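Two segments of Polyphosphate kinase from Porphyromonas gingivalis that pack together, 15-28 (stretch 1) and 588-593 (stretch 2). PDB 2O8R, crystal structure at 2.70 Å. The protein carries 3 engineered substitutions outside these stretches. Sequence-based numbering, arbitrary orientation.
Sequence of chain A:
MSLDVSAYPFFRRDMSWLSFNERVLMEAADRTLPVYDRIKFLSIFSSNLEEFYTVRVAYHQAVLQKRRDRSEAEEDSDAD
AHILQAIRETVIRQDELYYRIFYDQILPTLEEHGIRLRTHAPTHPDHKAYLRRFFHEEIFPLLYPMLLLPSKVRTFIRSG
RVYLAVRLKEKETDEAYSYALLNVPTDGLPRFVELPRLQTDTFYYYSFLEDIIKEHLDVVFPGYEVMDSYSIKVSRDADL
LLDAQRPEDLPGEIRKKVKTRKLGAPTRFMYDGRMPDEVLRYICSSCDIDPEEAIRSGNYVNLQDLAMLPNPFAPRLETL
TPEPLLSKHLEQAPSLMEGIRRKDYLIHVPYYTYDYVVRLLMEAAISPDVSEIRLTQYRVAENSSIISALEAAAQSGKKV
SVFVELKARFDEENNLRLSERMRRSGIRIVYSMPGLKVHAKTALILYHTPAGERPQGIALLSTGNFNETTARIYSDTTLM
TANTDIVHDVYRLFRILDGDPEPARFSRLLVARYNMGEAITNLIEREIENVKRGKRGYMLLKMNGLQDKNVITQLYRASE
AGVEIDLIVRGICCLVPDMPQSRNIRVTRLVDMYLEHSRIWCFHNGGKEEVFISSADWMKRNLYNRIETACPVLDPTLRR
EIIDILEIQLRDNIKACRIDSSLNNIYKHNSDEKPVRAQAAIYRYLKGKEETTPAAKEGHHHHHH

Stretch 1, residues 15-28: MSWLSFNERVLMEA
Stretch 2, residues 588-593: TRLVDM

This is a small, largely buried contact in which one face of a helix meets an extended segment through two arginines packed side by side, one valine and a bridging water, with a single direct hydrogen bond across it. Residues 15-28 are helical throughout, phi/psi near -62/-40, and 588-591 are extended, near -110/120; together they bury 383 Å². Register follows the helical repeat: CA of Phe20 lies 8.5 Å from CA of Arg589, CA of Arg23 7.4 Å from CA of Val591, and CA of Glu27 7.5 Å from CA of Asp592. Both stretches therefore advance in the same sense. Alternation along the extended segment turns Arg589 and Val591 toward the helix, while Leu590 and Asp592 start away.

Arg589 (t, t, m, chi4 151°) reaches back along the helix. Arg589 NH1 donates to Ser19 OG at 3.2 Å, nearly linear at 168°, with Ser19 chi1 t placing the hydroxyl near the guanidinium plane. One face of the Arg589 guanidinium lies over Phe20, with Arg589 CZ 3.8 Å from Phe20 CA, so a flat charged group packs against helix backbone.

Arg23 (t, p, t, chi4 101°) runs beside it, CG 3.9 Å from Arg589 CD: the aliphatic portions touch while the charged ends diverge. Glu27 (m, m, chi3 -35°), one turn on, holds Arg23 by a salt bridge, Arg23 NH2 to Glu27 OE2 2.9 Å. Val591 (chi1 159°), beta-branched and compact, fills the space beside this pair, its CB 3.8 Å from Arg23 CG and its CG1 3.9 Å from Glu27 CG. Arg23 NH2 comes within 2.9 Å of Val591 O, but the angle is too poor for a hydrogen bond.

Water 1 completes the join, accepting from Arg23 NE (2.7 Å) and Val591 N (2.9 Å) and donating to Arg589 O (2.8 Å). The rule is that aliphatic parts pack while most polar ends find a partner: Arg589 NH1 the serine, Arg23 NE the water and Arg23 NH2 Glu27.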

HETATM    1  N   MSE A  15       1.746 -34.738   3.092  1.00 60.82           N
HETATM    2  CA  MSE A  15       0.918 -35.318   4.133  1.00 61.11           C
HETATM    3  C   MSE A  15       1.284 -34.683   5.463  1.00 67.31           C
HETATM    4  O   MSE A  15       0.417 -34.265   6.236  1.00 54.15           O
HETATM    5  CB  MSE A  15       1.121 -36.832   4.204  1.00 71.38           C
HETATM    6  CG  MSE A  15       0.620 -37.614   3.003  1.00 82.17           C
HETATM    7 SE   MSE A  15      -0.996 -36.873   2.178  1.00 97.19          SE
HETATM    8  CE  MSE A  15      -0.197 -36.095   0.574  1.00108.13           C
ATOM      9  N   SER A  16       2.584 -34.603   5.709  1.00 63.30           N
ATOM     10  CA  SER A  16       3.110 -33.907   6.857  1.00 54.67           C
ATOM     11  C   SER A  16       2.644 -32.459   6.857  1.00 45.02           C
ATOM     12  O   SER A  16       2.277 -31.930   7.899  1.00 47.18           O
ATOM     13  CB  SER A  16       4.633 -33.984   6.868  1.00 62.74           C
ATOM     14  OG  SER A  16       5.177 -33.055   7.774  1.00 67.94           O
ATOM     15  N   TRP A  17       2.627 -31.814   5.698  1.00 52.40           N
ATOM     16  CA  TRP A  17       2.148 -30.434   5.665  1.00 65.14           C
ATOM     17  C   TRP A  17       0.690 -30.358   6.054  1.00 61.91           C
ATOM     18  O   TRP A  17       0.315 -29.543   6.884  1.00 70.56           O
ATOM     19  CB  TRP A  17       2.336 -29.773   4.308  1.00 56.99           C
ATOM     20  CG  TRP A  17       1.980 -28.316   4.352  1.00 49.42           C
ATOM     21  CD1 TRP A  17       2.821 -27.278   4.650  1.00 49.06           C
ATOM     22  CD2 TRP A  17       0.696 -27.733   4.107  1.00 56.36           C
ATOM     23  NE1 TRP A  17       2.143 -26.092   4.600  1.00 45.29           N
ATOM     24  CE2 TRP A  17       0.836 -26.338   4.270  1.00 58.90           C
ATOM     25  CE3 TRP A  17      -0.561 -28.255   3.771  1.00 54.87           C
ATOM     26  CZ2 TRP A  17      -0.233 -25.452   4.105  1.00 48.50           C
ATOM     27  CZ3 TRP A  17      -1.616 -27.379   3.600  1.00 59.61           C
ATOM     28  CH2 TRP A  17      -1.446 -25.985   3.774  1.00 53.78           C
ATOM     29  N   LEU A  18      -0.126 -31.213   5.447  1.00 60.19           N
ATOM     30  CA  LEU A  18      -1.560 -31.232   5.710  1.00 54.43           C
ATOM     31  C   LEU A  18      -1.860 -31.464   7.182  1.00 49.75           C
ATOM     32  O   LEU A  18      -2.839 -30.953   7.719  1.00 64.39           O
ATOM     33  CB  LEU A  18      -2.260 -32.257   4.808  1.00 53.64           C
ATOM     34  CG  LEU A  18      -2.392 -31.786   3.350  1.00 51.44           C
ATOM     35  CD1 LEU A  18      -2.770 -32.918   2.401  1.00 57.09           C
ATOM     36  CD2 LEU A  18      -3.381 -30.626   3.228  1.00 68.87           C
ATOM     37  N   SER A  19      -0.976 -32.204   7.837  1.00 59.78           N
ATOM     38  CA  SER A  19      -1.052 -32.428   9.271  1.00 68.18           C
ATOM     39  C   SER A  19      -0.919 -31.115  10.037  1.00 68.21           C
ATOM     40  O   SER A  19      -1.612 -30.882  11.031  1.00 60.38           O
ATOM     41  CB  SER A  19       0.059 -33.394   9.689  1.00 62.56           C
ATOM     42  OG  SER A  19      -0.049 -33.740  11.050  1.00 57.19           O
ATOM     43  N   PHE A  20      -0.016 -30.263   9.558  1.00 66.11           N
ATOM     44  CA  PHE A  20       0.214 -28.949  10.139  1.00 51.58           C
ATOM     45  C   PHE A  20      -1.035 -28.087   9.994  1.00 47.74           C
ATOM     46  O   PHE A  20      -1.464 -27.441  10.950  1.00 44.55           O
ATOM     47  CB  PHE A  20       1.442 -28.305   9.489  1.00 42.08           C
ATOM     48  CG  PHE A  20       1.444 -26.811   9.509  1.00 53.68           C
ATOM     49  CD1 PHE A  20       1.616 -26.116  10.703  1.00 50.00           C
ATOM     50  CD2 PHE A  20       1.311 -26.092   8.322  1.00 47.60           C
ATOM     51  CE1 PHE A  20       1.627 -24.729  10.724  1.00 42.03           C
ATOM     52  CE2 PHE A  20       1.319 -24.702   8.324  1.00 50.89           C
ATOM     53  CZ  PHE A  20       1.479 -24.016   9.526  1.00 60.89           C
ATOM     54  N   ASN A  21      -1.647 -28.102   8.818  1.00 46.88           N
ATOM     55  CA  ASN A  21      -2.829 -27.283   8.631  1.00 54.07           C
ATOM     56  C   ASN A  21      -4.027 -27.823   9.401  1.00 56.10           C
ATOM     57  O   ASN A  21      -4.893 -27.051   9.808  1.00 69.22           O
ATOM     58  CB  ASN A  21      -3.141 -27.027   7.159  1.00 48.68           C
ATOM     59  CG  ASN A  21      -3.457 -25.564   6.881  1.00 58.35           C
ATOM     60  OD1 ASN A  21      -2.969 -24.661   7.568  1.00 55.82           O
ATOM     61  ND2 ASN A  21      -4.276 -25.323   5.871  1.00 92.22           N
ATOM     62  N   GLU A  22      -4.051 -29.134   9.639  1.00 56.35           N
ATOM     63  CA  GLU A  22      -5.013 -29.728  10.574  1.00 53.79           C
ATOM     64  C   GLU A  22      -4.884 -29.105  11.976  1.00 59.91           C
ATOM     65  O   GLU A  22      -5.884 -28.763  12.606  1.00 66.36           O
ATOM     66  CB  GLU A  22      -4.818 -31.240  10.646  1.00 53.67           C
ATOM     67  CG  GLU A  22      -5.586 -31.940  11.764  1.00 55.06           C
ATOM     68  CD  GLU A  22      -6.709 -32.856  11.273  1.00 88.26           C
ATOM     69  OE1 GLU A  22      -7.247 -33.610  12.117  1.00103.47           O
ATOM     70  OE2 GLU A  22      -7.055 -32.836  10.065  1.00 62.86           O
ATOM     71  N   ARG A  23      -3.653 -28.939  12.454  1.00 58.74           N
ATOM     72  CA  ARG A  23      -3.418 -28.329  13.757  1.00 50.72           C
ATOM     73  C   ARG A  23      -3.837 -26.845  13.803  1.00 61.23           C
ATOM     74  O   ARG A  23      -4.236 -26.334  14.858  1.00 49.70           O
ATOM     75  CB  ARG A  23      -1.959 -28.502  14.156  1.00 46.49           C
ATOM     76  CG  ARG A  23      -1.562 -27.775  15.424  1.00 58.19           C
ATOM     77  CD  ARG A  23      -2.303 -28.315  16.629  1.00 35.62           C
ATOM     78  NE  ARG A  23      -1.975 -27.549  17.825  1.00 51.64           N
ATOM     79  CZ  ARG A  23      -2.747 -26.603  18.348  1.00 40.08           C
ATOM     80  NH1 ARG A  23      -3.898 -26.299  17.774  1.00 50.12           N
ATOM     81  NH2 ARG A  23      -2.369 -25.967  19.449  1.00 49.43           N
ATOM     82  N   VAL A  24      -3.744 -26.163  12.662  1.00 58.48           N
ATOM     83  CA  VAL A  24      -4.224 -24.783  12.550  1.00 50.80           C
ATOM     84  C   VAL A  24      -5.753 -24.770  12.661  1.00 48.90           C
ATOM     85  O   VAL A  24      -6.330 -23.987  13.420  1.00 47.78           O
ATOM     86  CB  VAL A  24      -3.753 -24.115  11.232  1.00 47.24           C
ATOM     87  CG1 VAL A  24      -4.292 -22.701  11.122  1.00 68.08           C
ATOM     88  CG2 VAL A  24      -2.244 -24.078  11.179  1.00 39.58           C
ATOM     89  N   LEU A  25      -6.396 -25.670  11.924  1.00 58.83           N
ATOM     90  CA  LEU A  25      -7.838 -25.879  12.027  1.00 56.40           C
ATOM     91  C   LEU A  25      -8.269 -26.198  13.459  1.00 54.45           C
ATOM     92  O   LEU A  25      -9.349 -25.807  13.885  1.00 57.33           O
ATOM     93  CB  LEU A  25      -8.292 -26.989  11.075  1.00 48.46           C
ATOM     94  CG  LEU A  25      -9.795 -27.149  10.842  1.00 58.28           C
ATOM     95  CD1 LEU A  25     -10.485 -25.808  10.753  1.00 48.72           C
ATOM     96  CD2 LEU A  25     -10.046 -27.937   9.580  1.00 64.52           C
HETATM   97  N   MSE A  26      -7.423 -26.906  14.200  1.00 57.09           N
HETATM   98  CA  MSE A  26      -7.727 -27.223  15.590  1.00 50.36           C
HETATM   99  C   MSE A  26      -7.764 -26.007  16.513  1.00 55.39           C
HETATM  100  O   MSE A  26      -8.617 -25.953  17.408  1.00 44.23           O
HETATM  101  CB  MSE A  26      -6.772 -28.270  16.124  1.00 51.63           C
HETATM  102  CG  MSE A  26      -7.129 -29.654  15.652  1.00 52.38           C
HETATM  103 SE   MSE A  26      -5.648 -30.909  15.782  1.00 79.30          SE
HETATM  104  CE  MSE A  26      -6.699 -32.551  15.535  1.00 90.75           C
ATOM    105  N   GLU A  27      -6.867 -25.037  16.301  1.00 44.19           N
ATOM    106  CA  GLU A  27      -6.904 -23.811  17.094  1.00 52.80           C
ATOM    107  C   GLU A  27      -8.276 -23.201  16.984  1.00 53.71           C
ATOM    108  O   GLU A  27      -8.821 -22.719  17.976  1.00 55.75           O
ATOM    109  CB  GLU A  27      -5.863 -22.798  16.653  1.00 47.20           C
ATOM    110  CG  GLU A  27      -4.481 -23.055  17.206  1.00 84.81           C
ATOM    111  CD  GLU A  27      -4.359 -22.694  18.668  1.00 74.87           C
ATOM    112  OE1 GLU A  27      -5.001 -21.721  19.085  1.00 76.16           O
ATOM    113  OE2 GLU A  27      -3.613 -23.371  19.399  1.00 87.24           O
ATOM    114  N   ALA A  28      -8.842 -23.259  15.781  1.00 45.00           N
ATOM    115  CA  ALA A  28     -10.186 -22.757  15.552  1.00 49.04           C
ATOM    116  C   ALA A  28     -11.242 -23.506  16.372  1.00 47.64           C
ATOM    117  O   ALA A  28     -12.209 -22.901  16.826  1.00 63.25           O
ATOM    118  CB  ALA A  28     -10.510 -22.812  14.097  1.00 54.44           C
ATOM    119  N   THR A 588       7.529 -32.688  19.175  1.00 55.16           N
ATOM    120  CA  THR A 588       6.540 -31.736  19.629  1.00 58.83           C
ATOM    121  C   THR A 588       6.278 -30.684  18.565  1.00 57.31           C
ATOM    122  O   THR A 588       7.200 -30.044  18.064  1.00 54.00           O
ATOM    123  CB  THR A 588       6.985 -31.074  20.931  1.00 54.57           C
ATOM    124  OG1 THR A 588       7.186 -32.095  21.917  1.00 60.95           O
ATOM    125  CG2 THR A 588       5.942 -30.075  21.425  1.00 53.98           C
ATOM    126  N   ARG A 589       5.012 -30.540  18.203  1.00 49.79           N
ATOM    127  CA  ARG A 589       4.579 -29.410  17.417  1.00 48.98           C
ATOM    128  C   ARG A 589       3.876 -28.410  18.329  1.00 54.23           C
ATOM    129  O   ARG A 589       2.859 -28.724  18.953  1.00 49.18           O
ATOM    130  CB  ARG A 589       3.637 -29.863  16.327  1.00 42.82           C
ATOM    131  CG  ARG A 589       2.856 -28.758  15.684  1.00 50.16           C
ATOM    132  CD  ARG A 589       1.918 -29.356  14.669  1.00 59.09           C
ATOM    133  NE  ARG A 589       2.670 -29.782  13.504  1.00 58.31           N
ATOM    134  CZ  ARG A 589       2.323 -30.781  12.706  1.00 53.77           C
ATOM    135  NH1 ARG A 589       1.224 -31.477  12.948  1.00 67.02           N
ATOM    136  NH2 ARG A 589       3.087 -31.082  11.666  1.00 45.16           N
ATOM    137  N   LEU A 590       4.444 -27.212  18.412  1.00 57.78           N
ATOM    138  CA  LEU A 590       3.829 -26.128  19.151  1.00 56.10           C
ATOM    139  C   LEU A 590       3.247 -25.108  18.186  1.00 49.30           C
ATOM    140  O   LEU A 590       3.983 -24.483  17.421  1.00 52.46           O
ATOM    141  CB  LEU A 590       4.849 -25.458  20.076  1.00 54.26           C
ATOM    142  CG  LEU A 590       4.269 -24.310  20.905  1.00 51.03           C
ATOM    143  CD1 LEU A 590       3.129 -24.806  21.789  1.00 37.54           C
ATOM    144  CD2 LEU A 590       5.363 -23.620  21.726  1.00 39.02           C
ATOM    145  N   VAL A 591       1.926 -24.970  18.222  1.00 49.52           N
ATOM    146  CA  VAL A 591       1.184 -23.947  17.481  1.00 38.38           C
ATOM    147  C   VAL A 591       0.312 -23.190  18.484  1.00 49.06           C
ATOM    148  O   VAL A 591      -0.429 -23.797  19.261  1.00 57.62           O
ATOM    149  CB  VAL A 591       0.293 -24.573  16.389  1.00 48.52           C
ATOM    150  CG1 VAL A 591      -0.840 -23.628  15.959  1.00 52.04           C
ATOM    151  CG2 VAL A 591       1.131 -24.991  15.212  1.00 37.99           C
ATOM    152  N   ASP A 592       0.431 -21.868  18.464  1.00 37.17           N
ATOM    153  CA  ASP A 592      -0.286 -20.972  19.353  1.00 43.60           C
ATOM    154  C   ASP A 592      -0.443 -19.656  18.567  1.00 58.28           C
ATOM    155  O   ASP A 592      -0.218 -19.627  17.349  1.00 40.26           O
ATOM    156  CB  ASP A 592       0.540 -20.770  20.625  1.00 33.47           C
ATOM    157  CG  ASP A 592      -0.295 -20.368  21.852  1.00 53.58           C
ATOM    158  OD1 ASP A 592      -1.499 -20.063  21.732  1.00 56.77           O
ATOM    159  OD2 ASP A 592       0.278 -20.347  22.967  1.00 61.14           O
HETATM  160  N   MSE A 593      -0.813 -18.572  19.249  1.00 54.20           N
HETATM  161  CA  MSE A 593      -1.043 -17.288  18.587  1.00 53.31           C
HETATM  162  C   MSE A 593       0.163 -16.713  17.830  1.00 48.22           C
HETATM  163  O   MSE A 593       0.004 -16.163  16.736  1.00 55.13           O
HETATM  164  CB  MSE A 593      -1.541 -16.264  19.590  1.00 54.00           C
HETATM  165  CG  MSE A 593      -2.166 -15.061  18.926  1.00 72.42           C
HETATM  166 SE   MSE A 593      -2.756 -13.711  20.185  1.00 79.17          SE
HETATM  167  CE  MSE A 593      -4.276 -13.048  19.147  1.00101.15           C
TER
HETATM  168  O   HOH W   1       0.470 -27.321  18.938  1.00 45.36           O